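PDB 7MX5: Tol-Pal system protein TolB from Acinetobacter baumannii, which probably acts in the periplasm as part of the Tol-Pal system, which helps the outer membrane invaginate during cell division and keeps it intact. Local coordinates for residues A[150-155]-A[163-168]; A[169-174]-A[187-192]; A[317-322]-A[346-351]; A[327-332]-A[340-345]. All coordinates share one frame; numbering follows the deposited sequence.

All four contacts lie in the beta-propeller part of TolB. Contacts 1, 2 and 4 pair strands within four-stranded blades; contact 3 sets a strand of one blade against the linker to the next. Contact 2 follows contact 1 directly and opens the next blade; their centres are about 12 Å apart, and Tyr150 packs on Asp170, Pro171 and Ile172. Contacts 3 and 4 come later and share the sheet of strands 304-309 to 339-344. Contact 4 is nested inside the loop closed by contact 3, their centres about 7 Å apart. Contacts 2 and 3 stay about 7 Å apart at their nearest atoms. Hairpins thus build the blades, while Tyr150 and the 346-351 linker join neighbouring ones.

Contact 1: residues A[150-155]-A[163-168]; sequences YTLQIA and KTVLSS
Leu152 meets Val165 and Leu166 in an antiparallel beta hairpin that carries a classic beta bulge. Strand 163-168 is the outermost strand of a four-stranded propeller blade, and strand 150-156 lies just inside it. Two pairs of backbone bonds mark the ends of the ladder, Tyr150 with Ser168 and Ile154 with Lys163. Between them, Leu152 N donates to Leu166 O at 2.7 Å. Leu152 O receives two N-H groups: Val165 N at 2.7 Å, tilted 22° from the carbonyl plane, and Leu166 N in a weaker bond at 3.4 Å. The register shifts by one residue here.

The bulge places Val165 against two side chains of the partner strand. Its CB lies 3.9 Å from Leu152 CG. Its CG2, anti to the carbonyl carbon and beside the backbone N, meets both CG1 and CD1 of Ile154, each at 3.7 Å. Tyr186 and Ile184 of the next blade pack on this apolar face.

The other face, that of Thr151 and Gln153, is more polar. Gln153 NE2 donates to Thr164 OG1 at 3.0 Å, with the hydroxyl oxygen 18° out of the amide plane. Gln153 OE1 is hydrogen-bonded to Tyr138 OH of strand 135-141, on the other side of 150-156. Thr151 CG2 touches Thr164 CG2 at 3.8 Å. The chemistry implies a two-sided hairpin: the face of Leu152, Ile154 and Val165 is largely apolar and packs on the next blade, while the amide of Gln153 ties three strands together on the other.

Contact 2: residues A[169-174]-A[187-192]; sequences RDPILS and VSFETK
Phe189 packs on Pro171 and Leu173. Its chi1 of -68° places CG beside the backbone N, anti to the carbonyl carbon. The side chains of Pro171 and Phe189 cross at about a right angle, with Pro171 CB 3.8 Å from Phe189 CD1. Pro171 O lies at the ring edge, near the ring plane, 3.2 Å from Phe189 CD1. Further along, Leu173 CD1 approaches Phe189 CE1 obliquely at 3.6 Å. At the other end, Asp170 CB rests against Phe189 O.

The backbones run antiparallel. Leu173 and Val187 form a hydrogen-bonded pair: Leu173 N donates to Val187 O at 2.7 Å, and Val187 N to Leu173 O. Ile172 and Ser188 form the non-hydrogen-bonded pair beside it. Beyond the regular strands, Phe189 N donates to Pro171 O at 2.9 Å, with an N-H...O angle of 139°. A water donates to both Pro171 O and Ser188 OG and so bridges the segments. Ser188 OG also accepts from Glu190 N, an ST turn, and donates to Glu190 OE1 at 2.7 Å. This hydroxyl probably helps hold the turn after strand 183-188, and Arg206 forms a salt bridge with the same carboxylate oxygen.

The pair belongs to the first two strands of a propeller blade. Ile172 packs on Tyr150, Leu152 and Leu166 of the preceding blade. On the other side of the hairpin, Val187 touches Ile196 of strand 195-200 and Pro219 of strand 215-221.

Contact 3: residues A[317-322]-A[346-351]; sequences ALVHRP and SLDESP
Both methyl groups of Val319 meet oxygens of segment 346-351: CG1 touches Asp348 OD1 at 3.5 Å, and CG2 faces Glu349 O. Phe303 and Tyr327, beyond this contact, are its apolar neighbours. The setting is a beta propeller. Strand 315-320 belongs to one four-stranded blade, and 346-351 is the linker that leads from its outermost strand 339-344 to the next blade.

The linker turns sharply at Asp348, the centre of an inverse gamma turn. A weak bond joins Glu349 N to Leu347 O at 2.9 Å. Asp348 CG lies anti to the backbone N (chi1 176°), and the carboxylate reaches the valine. The two side chains cross at about a right angle. Asp348 OD2 forms a salt bridge with Arg306 of strand 304-309, which would help to stabilise the negative charge beside the methyl groups. Glu349 points away from strand 315-320. Its carboxylate instead binds Arg393 and the backbone N of Glu394, linking the segment to strand 391-397.

At the other end the contact is apolar. Pro351 points toward Ala317 and also packs on Val360 of the next blade, so it lies between the two sheets, touching both. Its CG atom makes the closest approach of the ring, lying 3.8 Å from both Ala317 C and Leu318 N and 3.9 Å from Ala317 CB.

Contact 4: residues A[327-332]-A[340-345]; sequences YKVAIQ and NILTPT
Val329 O accepts two backbone N-H groups, the mark of the classic beta bulge in this antiparallel hairpin. Leu342 N donates at 2.7 Å from within the carbonyl plane, and Thr343 N adds a weak bond at 3.3 Å. Val329 N in turn donates to Thr343 O. Toward the hairpin turn, Ile331 N bonds to Asn340 O at 2.6 Å. Asn340 N donates to Ile331 O, in a bond so short that its length is doubtful. At the far end Thr345 N donates to Tyr327 O at 2.9 Å from a position 41° above the carbonyl plane.

Side chains pack outward from this ladder. Val329 CB meets Thr343 CG2 at 3.8 Å. Thr343 CG2 sits between the backbone N and the carbonyl carbon, with OG1 anti to N (chi1 178°). The side chains of Val329 and Thr345 cross at about a right angle, and Val329 CG2 is 3.9 Å from Thr345 CB. Leu342, the first of the two bulge residues, places CD2 3.9 Å from Ile331 CG1. Lys328 CB touches Ile341 CG2.

Strand 339-344 forms an edge of its sheet. Tyr362 and Val360 of the next blade pack on Val329, Thr343 and Leu342. Val329 thus serves both parts of the contact: its carbonyl grips two N-H groups at the bulge, while its side chain joins a largely apolar surface turned to the following blade.

Contact 1: residues A[150-155]-A[163-168]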
loop_
_atom_site.group_PDB
_atom_site.type_symbol
_atom_site.label_atom_id
_atom_site.label_comp_id
_atom_site.label_asym_id
_atom_site.label_seq_id
_atom_site.Cartn_x
_atom_site.Cartn_y
_atom_site.Cartn_z
ATOM N N TYR A 150 -12.359 15.169 8.920
ATOM C CA TYR A 150 -11.208 14.333 8.611
ATOM C C TYR A 150 -11.274 13.081 9.468
ATOM O O TYR A 150 -11.493 13.167 10.680
ATOM C CB TYR A 150 -9.892 15.080 8.860
ATOM C CG TYR A 150 -9.699 16.305 7.995
ATOM C CD1 TYR A 150 -10.288 17.518 8.332
ATOM C CD2 TYR A 150 -8.920 16.254 6.847
ATOM C CE1 TYR A 150 -10.110 18.642 7.549
ATOM C CE2 TYR A 150 -8.737 17.373 6.057
ATOM C CZ TYR A 150 -9.334 18.565 6.412
ATOM O OH TYR A 150 -9.155 19.683 5.629
ATOM N N THR A 151 -11.089 11.922 8.841
ATOM C CA THR A 151 -11.140 10.641 9.533
ATOM C C THR A 151 -9.959 9.793 9.089
ATOM O O THR A 151 -9.849 9.450 7.907
ATOM C CB THR A 151 -12.457 9.910 9.257
ATOM O OG1 THR A 151 -13.554 10.696 9.738
ATOM C CG2 THR A 151 -12.469 8.558 9.951
ATOM N N LEU A 152 -9.079 9.463 10.030
ATOM C CA LEU A 152 -7.962 8.566 9.768
ATOM C C LEU A 152 -8.440 7.129 9.936
ATOM O O LEU A 152 -8.903 6.745 11.016
ATOM C CB LEU A 152 -6.793 8.861 10.705
ATOM C CG LEU A 152 -5.581 7.937 10.571
ATOM C CD1 LEU A 152 -5.146 7.811 9.121
ATOM C CD2 LEU A 152 -4.438 8.437 11.430
ATOM N N GLN A 153 -8.327 6.338 8.873
ATOM C CA GLN A 153 -8.811 4.968 8.867
ATOM C C GLN A 153 -7.719 4.026 8.387
ATOM O O GLN A 153 -6.815 4.418 7.645
ATOM C CB GLN A 153 -10.047 4.812 7.972
ATOM C CG GLN A 153 -11.332 5.334 8.581
ATOM C CD GLN A 153 -12.560 4.666 7.997
ATOM O OE1 GLN A 153 -12.549 4.210 6.853
ATOM N NE2 GLN A 153 -13.629 4.605 8.783
ATOM N N ILE A 154 -7.816 2.774 8.828
ATOM C CA ILE A 154 -6.958 1.692 8.362
ATOM C C ILE A 154 -7.858 0.542 7.940
ATOM O O ILE A 154 -8.713 0.101 8.716
ATOM C CB ILE A 154 -5.960 1.235 9.444
ATOM C CG1 ILE A 154 -5.041 2.387 9.849
ATOM C CG2 ILE A 154 -5.137 0.065 8.942
ATOM C CD1 ILE A 154 -4.133 2.057 11.016
ATOM N N ALA A 155 -7.674 0.062 6.712
ATOM C CA ALA A 155 -8.506 -0.998 6.168
ATOM C C ALA A 155 -7.625 -2.024 5.472
ATOM O O ALA A 155 -6.422 -1.820 5.284
ATOM C CB ALA A 155 -9.557 -0.445 5.197
ATOM N N LYS A 163 -10.935 0.360 10.111
ATOM C CA LYS A 163 -10.716 0.655 11.524
ATOM C C LYS A 163 -10.410 2.140 11.648
ATOM O O LYS A 163 -9.378 2.609 11.157
ATOM C CB LYS A 163 -9.580 -0.201 12.094
ATOM C CG LYS A 163 -9.519 -0.291 13.618
ATOM C CD LYS A 163 -8.964 0.980 14.248
ATOM C CE LYS A 163 -8.660 0.795 15.720
ATOM N NZ LYS A 163 -7.605 -0.224 15.955
ATOM N N THR A 164 -11.299 2.875 12.311
ATOM C CA THR A 164 -11.116 4.309 12.496
ATOM C C THR A 164 -10.088 4.554 13.594
ATOM O O THR A 164 -10.294 4.164 14.748
ATOM C CB THR A 164 -12.443 4.979 12.841
ATOM O OG1 THR A 164 -13.355 4.825 11.745
ATOM C CG2 THR A 164 -12.234 6.461 13.112
ATOM N N VAL A 165 -8.979 5.200 13.231
ATOM C CA VAL A 165 -7.945 5.518 14.209
ATOM C C VAL A 165 -8.271 6.816 14.934
ATOM O O VAL A 165 -8.062 6.933 16.146
ATOM C CB VAL A 165 -6.571 5.583 13.517
ATOM C CG1 VAL A 165 -5.455 5.387 14.527
ATOM C CG2 VAL A 165 -6.486 4.545 12.414
ATOM N N LEU A 166 -8.789 7.805 14.207
ATOM C CA LEU A 166 -9.115 9.107 14.771
ATOM C C LEU A 166 -9.992 9.862 13.784
ATOM O O LEU A 166 -9.772 9.789 12.573
ATOM C CB LEU A 166 -7.847 9.915 15.078
ATOM C CG LEU A 166 -8.044 11.357 15.555
ATOM C CD1 LEU A 166 -8.906 11.400 16.807
ATOM C CD2 LEU A 166 -6.707 12.033 15.800
ATOM N N SER A 167 -10.987 10.573 14.310
ATOM C CA SER A 167 -11.810 11.480 13.526
ATOM C C SER A 167 -11.794 12.849 14.188
ATOM O O SER A 167 -11.702 12.960 15.414
ATOM C CB SER A 167 -13.254 10.974 13.393
ATOM O OG SER A 167 -14.051 11.411 14.479
ATOM N N SER A 168 -11.877 13.895 13.370
ATOM C CA SER A 168 -11.766 15.248 13.892
ATOM C C SER A 168 -12.385 16.232 12.911
ATOM O O SER A 168 -12.475 15.970 11.710
ATOM C CB SER A 168 -10.305 15.622 14.167
ATOM O OG SER A 168 -10.154 17.025 14.286
#

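Contact 2: residues A[169-174]-A[187-192]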
loop_
_atom_site.group_PDB
_atom_site.type_symbol
_atom_site.label_atom_id
_atom_site.label_comp_id
_atom_site.label_asym_id
_atom_site.label_seq_id
_atom_site.Cartn_x
_atom_site.Cartn_y
_atom_site.Cartn_z
ATOM N N ARG A 169 -12.810 17.373 13.452
ATOM C CA ARG A 169 -13.270 18.499 12.651
ATOM C C ARG A 169 -12.121 19.320 12.084
ATOM O O ARG A 169 -12.370 20.348 11.445
ATOM C CB ARG A 169 -14.180 19.401 13.489
ATOM C CG ARG A 169 -15.257 18.650 14.249
ATOM C CD ARG A 169 -15.594 19.301 15.578
ATOM N NE ARG A 169 -16.286 18.369 16.460
ATOM C CZ ARG A 169 -17.578 18.434 16.752
ATOM N NH1 ARG A 169 -18.352 19.384 16.254
ATOM N NH2 ARG A 169 -18.107 17.520 17.561
ATOM N N ASP A 170 -10.886 18.895 12.300
ATOM C CA ASP A 170 -9.689 19.619 11.913
ATOM C C ASP A 170 -8.791 18.712 11.088
ATOM O O ASP A 170 -8.902 17.483 11.164
ATOM C CB ASP A 170 -8.943 20.128 13.154
ATOM C CG ASP A 170 -9.719 21.196 13.902
ATOM O OD1 ASP A 170 -9.861 22.314 13.363
ATOM O OD2 ASP A 170 -10.194 20.915 15.023
ATOM N N PRO A 171 -7.901 19.288 10.276
ATOM C CA PRO A 171 -7.099 18.472 9.352
ATOM C C PRO A 171 -6.307 17.378 10.054
ATOM O O PRO A 171 -5.677 17.602 11.089
ATOM C CB PRO A 171 -6.168 19.496 8.693
ATOM C CG PRO A 171 -6.857 20.802 8.824
ATOM C CD PRO A 171 -7.810 20.729 9.978
ATOM N N ILE A 172 -6.355 16.180 9.473
ATOM C CA ILE A 172 -5.477 15.069 9.827
ATOM C C ILE A 172 -4.707 14.701 8.567
ATOM O O ILE A 172 -5.312 14.347 7.548
ATOM C CB ILE A 172 -6.258 13.862 10.368
ATOM C CG1 ILE A 172 -6.892 14.192 11.720
ATOM C CG2 ILE A 172 -5.345 12.650 10.487
ATOM C CD1 ILE A 172 -7.869 13.141 12.204
ATOM N N LEU A 173 -3.379 14.791 8.629
ATOM C CA LEU A 173 -2.549 14.681 7.439
ATOM C C LEU A 173 -1.432 13.665 7.635
ATOM O O LEU A 173 -0.965 13.430 8.752
ATOM C CB LEU A 173 -1.931 16.036 7.059
ATOM C CG LEU A 173 -2.818 17.278 7.167
ATOM C CD1 LEU A 173 -1.972 18.539 7.122
ATOM C CD2 LEU A 173 -3.862 17.290 6.063
ATOM N N SER A 174 -1.017 13.067 6.517
ATOM C CA SER A 174 0.194 12.265 6.379
ATOM C C SER A 174 0.269 11.108 7.369
ATOM O O SER A 174 1.074 11.151 8.308
ATOM C CB SER A 174 1.427 13.157 6.533
ATOM O OG SER A 174 1.382 14.248 5.632
ATOM N N VAL A 187 -0.300 13.691 11.480
ATOM C CA VAL A 187 -0.309 15.099 11.854
ATOM C C VAL A 187 -1.755 15.505 12.091
ATOM O O VAL A 187 -2.602 15.359 11.203
ATOM C CB VAL A 187 0.341 15.972 10.771
ATOM C CG1 VAL A 187 0.416 17.421 11.232
ATOM C CG2 VAL A 187 1.719 15.438 10.432
ATOM N N SER A 188 -2.042 16.007 13.288
ATOM C CA SER A 188 -3.395 16.367 13.679
ATOM C C SER A 188 -3.461 17.842 14.042
ATOM O O SER A 188 -2.525 18.392 14.631
ATOM C CB SER A 188 -3.874 15.520 14.862
ATOM O OG SER A 188 -5.159 15.931 15.295
ATOM N N PHE A 189 -4.576 18.477 13.681
ATOM C CA PHE A 189 -4.854 19.858 14.049
ATOM C C PHE A 189 -6.047 19.965 14.993
ATOM O O PHE A 189 -6.646 21.040 15.103
ATOM C CB PHE A 189 -5.093 20.710 12.800
ATOM C CG PHE A 189 -3.872 20.896 11.939
ATOM C CD1 PHE A 189 -3.377 19.852 11.173
ATOM C CD2 PHE A 189 -3.225 22.120 11.889
ATOM C CE1 PHE A 189 -2.257 20.023 10.380
ATOM C CE2 PHE A 189 -2.106 22.299 11.096
ATOM C CZ PHE A 189 -1.621 21.248 10.340
ATOM N N GLU A 190 -6.408 18.866 15.670
ATOM C CA GLU A 190 -7.537 18.892 16.598
ATOM C C GLU A 190 -7.382 20.002 17.629
ATOM O O GLU A 190 -8.376 20.595 18.062
ATOM C CB GLU A 190 -7.694 17.527 17.278
ATOM C CG GLU A 190 -6.605 17.175 18.281
ATOM C CD GLU A 190 -6.524 15.686 18.554
ATOM O OE1 GLU A 190 -6.104 14.934 17.648
ATOM O OE2 GLU A 190 -6.881 15.266 19.676
ATOM N N THR A 191 -6.150 20.291 18.031
ATOM C CA THR A 191 -5.797 21.563 18.635
ATOM C C THR A 191 -5.108 22.406 17.571
ATOM O O THR A 191 -4.377 21.873 16.730
ATOM C CB THR A 191 -4.883 21.376 19.848
ATOM O OG1 THR A 191 -3.518 21.312 19.416
ATOM C CG2 THR A 191 -5.239 20.097 20.593
ATOM N N LYS A 192 -5.358 23.716 17.606
ATOM C CA LYS A 192 -4.912 24.649 16.573
ATOM C C LYS A 192 -3.475 24.409 16.123
ATOM O O LYS A 192 -3.187 24.417 14.921
ATOM C CB LYS A 192 -5.060 26.087 17.074
ATOM C CG LYS A 192 -5.310 27.105 15.977
ATOM C CD LYS A 192 -4.063 27.933 15.713
ATOM C CE LYS A 192 -4.368 29.121 14.817
ATOM N NZ LYS A 192 -4.266 28.767 13.374
HETATM O O HOH W 1 -7.126 17.003 13.661
#

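Contact 3: residues A[317-322]-A[346-351]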
loop_
_atom_site.group_PDB
_atom_site.type_symbol
_atom_site.label_atom_id
_atom_site.label_comp_id
_atom_site.label_asym_id
_atom_site.label_seq_id
_atom_site.Cartn_x
_atom_site.Cartn_y
_atom_site.Cartn_z
ATOM N N ALA A 317 8.570 5.321 -6.312
ATOM C CA ALA A 317 7.279 5.813 -6.772
ATOM C C ALA A 317 7.197 7.302 -6.473
ATOM O O ALA A 317 7.431 7.724 -5.336
ATOM C CB ALA A 317 6.125 5.066 -6.098
ATOM N N LEU A 318 6.874 8.095 -7.491
ATOM C CA LEU A 318 6.940 9.543 -7.364
ATOM C C LEU A 318 5.833 10.182 -8.189
ATOM O O LEU A 318 5.100 9.511 -8.919
ATOM C CB LEU A 318 8.305 10.078 -7.807
ATOM C CG LEU A 318 8.642 9.923 -9.294
ATOM C CD1 LEU A 318 9.475 11.096 -9.779
ATOM C CD2 LEU A 318 9.366 8.609 -9.560
ATOM N N VAL A 319 5.722 11.500 -8.057
ATOM C CA VAL A 319 4.823 12.309 -8.870
ATOM C C VAL A 319 5.660 12.985 -9.946
ATOM O O VAL A 319 6.591 13.739 -9.639
ATOM C CB VAL A 319 4.067 13.341 -8.019
ATOM C CG1 VAL A 319 3.480 14.434 -8.902
ATOM C CG2 VAL A 319 2.975 12.660 -7.216
ATOM N N HIS A 320 5.335 12.710 -11.206
ATOM C CA HIS A 320 6.108 13.180 -12.346
ATOM C C HIS A 320 5.224 14.052 -13.224
ATOM O O HIS A 320 4.082 13.685 -13.520
ATOM C CB HIS A 320 6.664 11.998 -13.144
ATOM C CG HIS A 320 7.562 12.393 -14.274
ATOM N ND1 HIS A 320 8.903 12.661 -14.100
ATOM C CD2 HIS A 320 7.314 12.555 -15.595
ATOM C CE1 HIS A 320 9.441 12.976 -15.265
ATOM N NE2 HIS A 320 8.497 12.921 -16.188
ATOM N N ARG A 321 5.749 15.204 -13.637
ATOM C CA ARG A 321 4.998 16.169 -14.438
ATOM C C ARG A 321 5.839 16.630 -15.619
ATOM O O ARG A 321 6.652 17.556 -15.493
ATOM C CB ARG A 321 4.562 17.367 -13.595
ATOM C CG ARG A 321 3.106 17.742 -13.752
ATOM C CD ARG A 321 2.936 19.145 -14.308
ATOM N NE ARG A 321 3.463 20.162 -13.406
ATOM C CZ ARG A 321 2.732 21.120 -12.850
ATOM N NH1 ARG A 321 1.430 21.212 -13.069
ATOM N NH2 ARG A 321 3.322 22.006 -12.054
ATOM N N PRO A 322 5.680 16.004 -16.782
ATOM C CA PRO A 322 6.239 16.592 -18.006
ATOM C C PRO A 322 5.586 17.941 -18.266
ATOM O O PRO A 322 4.361 18.073 -18.222
ATOM C CB PRO A 322 5.900 15.570 -19.100
ATOM C CG PRO A 322 5.313 14.386 -18.426
ATOM C CD PRO A 322 5.025 14.702 -17.000
ATOM N N SER A 346 -4.525 13.112 -10.446
ATOM C CA SER A 346 -5.114 14.426 -10.236
ATOM C C SER A 346 -4.558 15.149 -9.017
ATOM O O SER A 346 -4.888 16.322 -8.812
ATOM C CB SER A 346 -6.637 14.306 -10.096
ATOM O OG SER A 346 -7.201 13.621 -11.202
ATOM N N LEU A 347 -3.726 14.492 -8.212
ATOM C CA LEU A 347 -3.262 15.055 -6.953
ATOM C C LEU A 347 -1.746 14.978 -6.873
ATOM O O LEU A 347 -1.158 13.922 -7.127
ATOM C CB LEU A 347 -3.889 14.322 -5.763
ATOM C CG LEU A 347 -5.414 14.381 -5.685
ATOM C CD1 LEU A 347 -5.931 13.481 -4.577
ATOM C CD2 LEU A 347 -5.881 15.813 -5.485
ATOM N N ASP A 348 -1.119 16.102 -6.521
ATOM C CA ASP A 348 0.315 16.147 -6.243
ATOM C C ASP A 348 0.522 15.604 -4.831
ATOM O O ASP A 348 0.689 16.340 -3.855
ATOM C CB ASP A 348 0.848 17.566 -6.400
ATOM C CG ASP A 348 2.315 17.685 -6.040
ATOM O OD1 ASP A 348 3.081 16.746 -6.339
ATOM O OD2 ASP A 348 2.703 18.722 -5.461
ATOM N N GLU A 349 0.497 14.276 -4.728
ATOM C CA GLU A 349 0.490 13.593 -3.444
ATOM C C GLU A 349 1.329 12.327 -3.541
ATOM O O GLU A 349 1.423 11.705 -4.602
ATOM C CB GLU A 349 -0.944 13.262 -3.010
ATOM C CG GLU A 349 -1.098 12.832 -1.564
ATOM C CD GLU A 349 -2.457 13.201 -1.001
ATOM O OE1 GLU A 349 -2.682 14.397 -0.719
ATOM O OE2 GLU A 349 -3.306 12.299 -0.853
ATOM N N SER A 350 1.928 11.948 -2.419
ATOM C CA SER A 350 2.872 10.838 -2.412
ATOM C C SER A 350 2.161 9.514 -2.674
ATOM O O SER A 350 1.105 9.255 -2.083
ATOM C CB SER A 350 3.605 10.779 -1.074
ATOM O OG SER A 350 4.898 10.218 -1.225
ATOM N N PRO A 351 2.692 8.664 -3.541
ATOM C CA PRO A 351 2.191 7.293 -3.662
ATOM C C PRO A 351 2.782 6.432 -2.550
ATOM O O PRO A 351 3.531 6.903 -1.696
ATOM C CB PRO A 351 2.678 6.846 -5.047
ATOM C CG PRO A 351 3.530 7.978 -5.590
ATOM C CD PRO A 351 3.798 8.932 -4.473
#

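Contact 4: residues A[327-332]-A[340-345]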
loop_
_atom_site.group_PDB
_atom_site.type_symbol
_atom_site.label_atom_id
_atom_site.label_comp_id
_atom_site.label_asym_id
_atom_site.label_seq_id
_atom_site.Cartn_x
_atom_site.Cartn_y
_atom_site.Cartn_z
ATOM N N TYR A 327 0.122 15.913 -13.761
ATOM C CA TYR A 327 0.801 15.015 -12.839
ATOM C C TYR A 327 0.649 13.563 -13.272
ATOM O O TYR A 327 -0.420 13.137 -13.718
ATOM C CB TYR A 327 0.249 15.195 -11.424
ATOM C CG TYR A 327 0.446 16.582 -10.856
ATOM C CD1 TYR A 327 1.718 17.110 -10.682
ATOM C CD2 TYR A 327 -0.642 17.367 -10.499
ATOM C CE1 TYR A 327 1.902 18.379 -10.167
ATOM C CE2 TYR A 327 -0.469 18.638 -9.982
ATOM C CZ TYR A 327 0.805 19.138 -9.818
ATOM O OH TYR A 327 0.983 20.402 -9.304
ATOM N N LYS A 328 1.734 12.804 -13.139
ATOM C CA LYS A 328 1.741 11.379 -13.428
ATOM C C LYS A 328 2.380 10.631 -12.270
ATOM O O LYS A 328 3.328 11.124 -11.650
ATOM C CB LYS A 328 2.508 11.060 -14.722
ATOM C CG LYS A 328 2.369 12.098 -15.821
ATOM C CD LYS A 328 1.199 11.779 -16.735
ATOM C CE LYS A 328 0.809 12.987 -17.571
ATOM N NZ LYS A 328 0.403 12.597 -18.948
ATOM N N VAL A 329 1.853 9.448 -11.976
ATOM C CA VAL A 329 2.529 8.517 -11.080
ATOM C C VAL A 329 3.589 7.787 -11.895
ATOM O O VAL A 329 3.281 7.171 -12.919
ATOM C CB VAL A 329 1.538 7.532 -10.445
ATOM C CG1 VAL A 329 2.276 6.519 -9.582
ATOM C CG2 VAL A 329 0.501 8.282 -9.625
ATOM N N ALA A 330 4.842 7.873 -11.457
ATOM C CA ALA A 330 5.954 7.305 -12.202
ATOM C C ALA A 330 6.792 6.414 -11.297
ATOM O O ALA A 330 6.795 6.556 -10.071
ATOM C CB ALA A 330 6.836 8.398 -12.820
ATOM N N ILE A 331 7.509 5.487 -11.928
ATOM C CA ILE A 331 8.400 4.557 -11.245
ATOM C C ILE A 331 9.782 4.698 -11.865
ATOM O O ILE A 331 9.946 4.500 -13.074
ATOM C CB ILE A 331 7.905 3.106 -11.348
ATOM C CG1 ILE A 331 6.471 2.983 -10.831
ATOM C CG2 ILE A 331 8.833 2.172 -10.584
ATOM C CD1 ILE A 331 6.306 3.391 -9.387
ATOM N N GLN A 332 10.770 5.038 -11.043
ATOM C CA GLN A 332 12.157 5.124 -11.479
ATOM C C GLN A 332 12.964 4.007 -10.833
ATOM O O GLN A 332 12.890 3.806 -9.616
ATOM C CB GLN A 332 12.774 6.480 -11.134
ATOM C CG GLN A 332 14.192 6.649 -11.667
ATOM C CD GLN A 332 14.836 7.954 -11.246
ATOM O OE1 GLN A 332 14.540 9.013 -11.800
ATOM N NE2 GLN A 332 15.732 7.883 -10.269
ATOM N N ASN A 340 9.662 5.111 -15.439
ATOM C CA ASN A 340 8.489 4.469 -16.024
ATOM C C ASN A 340 7.250 5.239 -15.585
ATOM O O ASN A 340 6.906 5.246 -14.399
ATOM C CB ASN A 340 8.400 3.005 -15.596
ATOM C CG ASN A 340 7.076 2.362 -15.972
ATOM O OD1 ASN A 340 6.394 2.802 -16.898
ATOM N ND2 ASN A 340 6.707 1.308 -15.252
ATOM N N ILE A 341 6.579 5.875 -16.540
ATOM C CA ILE A 341 5.325 6.565 -16.259
ATOM C C ILE A 341 4.217 5.524 -16.156
ATOM O O ILE A 341 3.992 4.746 -17.089
ATOM C CB ILE A 341 5.008 7.608 -17.338
ATOM C CG1 ILE A 341 6.052 8.729 -17.315
ATOM C CG2 ILE A 341 3.603 8.164 -17.140
ATOM C CD1 ILE A 341 5.565 10.044 -17.888
ATOM N N LEU A 342 3.524 5.506 -15.019
ATOM C CA LEU A 342 2.509 4.497 -14.748
ATOM C C LEU A 342 1.115 4.944 -15.179
ATOM O O LEU A 342 0.413 4.205 -15.878
ATOM C CB LEU A 342 2.507 4.147 -13.257
ATOM C CG LEU A 342 2.271 2.688 -12.870
ATOM C CD1 LEU A 342 3.019 1.757 -13.809
ATOM C CD2 LEU A 342 2.692 2.455 -11.430
ATOM N N THR A 343 0.706 6.147 -14.778
ATOM C CA THR A 343 -0.660 6.606 -14.983
ATOM C C THR A 343 -0.762 8.100 -14.706
ATOM O O THR A 343 0.043 8.644 -13.938
ATOM C CB THR A 343 -1.618 5.837 -14.068
ATOM O OG1 THR A 343 -2.954 6.329 -14.228
ATOM C CG2 THR A 343 -1.196 5.994 -12.613
ATOM N N PRO A 344 -1.717 8.802 -15.310
ATOM C CA PRO A 344 -2.003 10.172 -14.872
ATOM C C PRO A 344 -2.661 10.173 -13.501
ATOM O O PRO A 344 -3.284 9.198 -13.076
ATOM C CB PRO A 344 -2.954 10.717 -15.946
ATOM C CG PRO A 344 -2.986 9.703 -17.039
ATOM C CD PRO A 344 -2.512 8.404 -16.484
ATOM N N THR A 345 -2.504 11.293 -12.800
ATOM C CA THR A 345 -3.095 11.463 -11.482
ATOM C C THR A 345 -3.531 12.910 -11.309
ATOM O O THR A 345 -2.985 13.821 -11.939
ATOM C CB THR A 345 -2.123 11.065 -10.361
ATOM O OG1 THR A 345 -2.732 11.311 -9.086
ATOM C CG2 THR A 345 -0.829 11.857 -10.464
#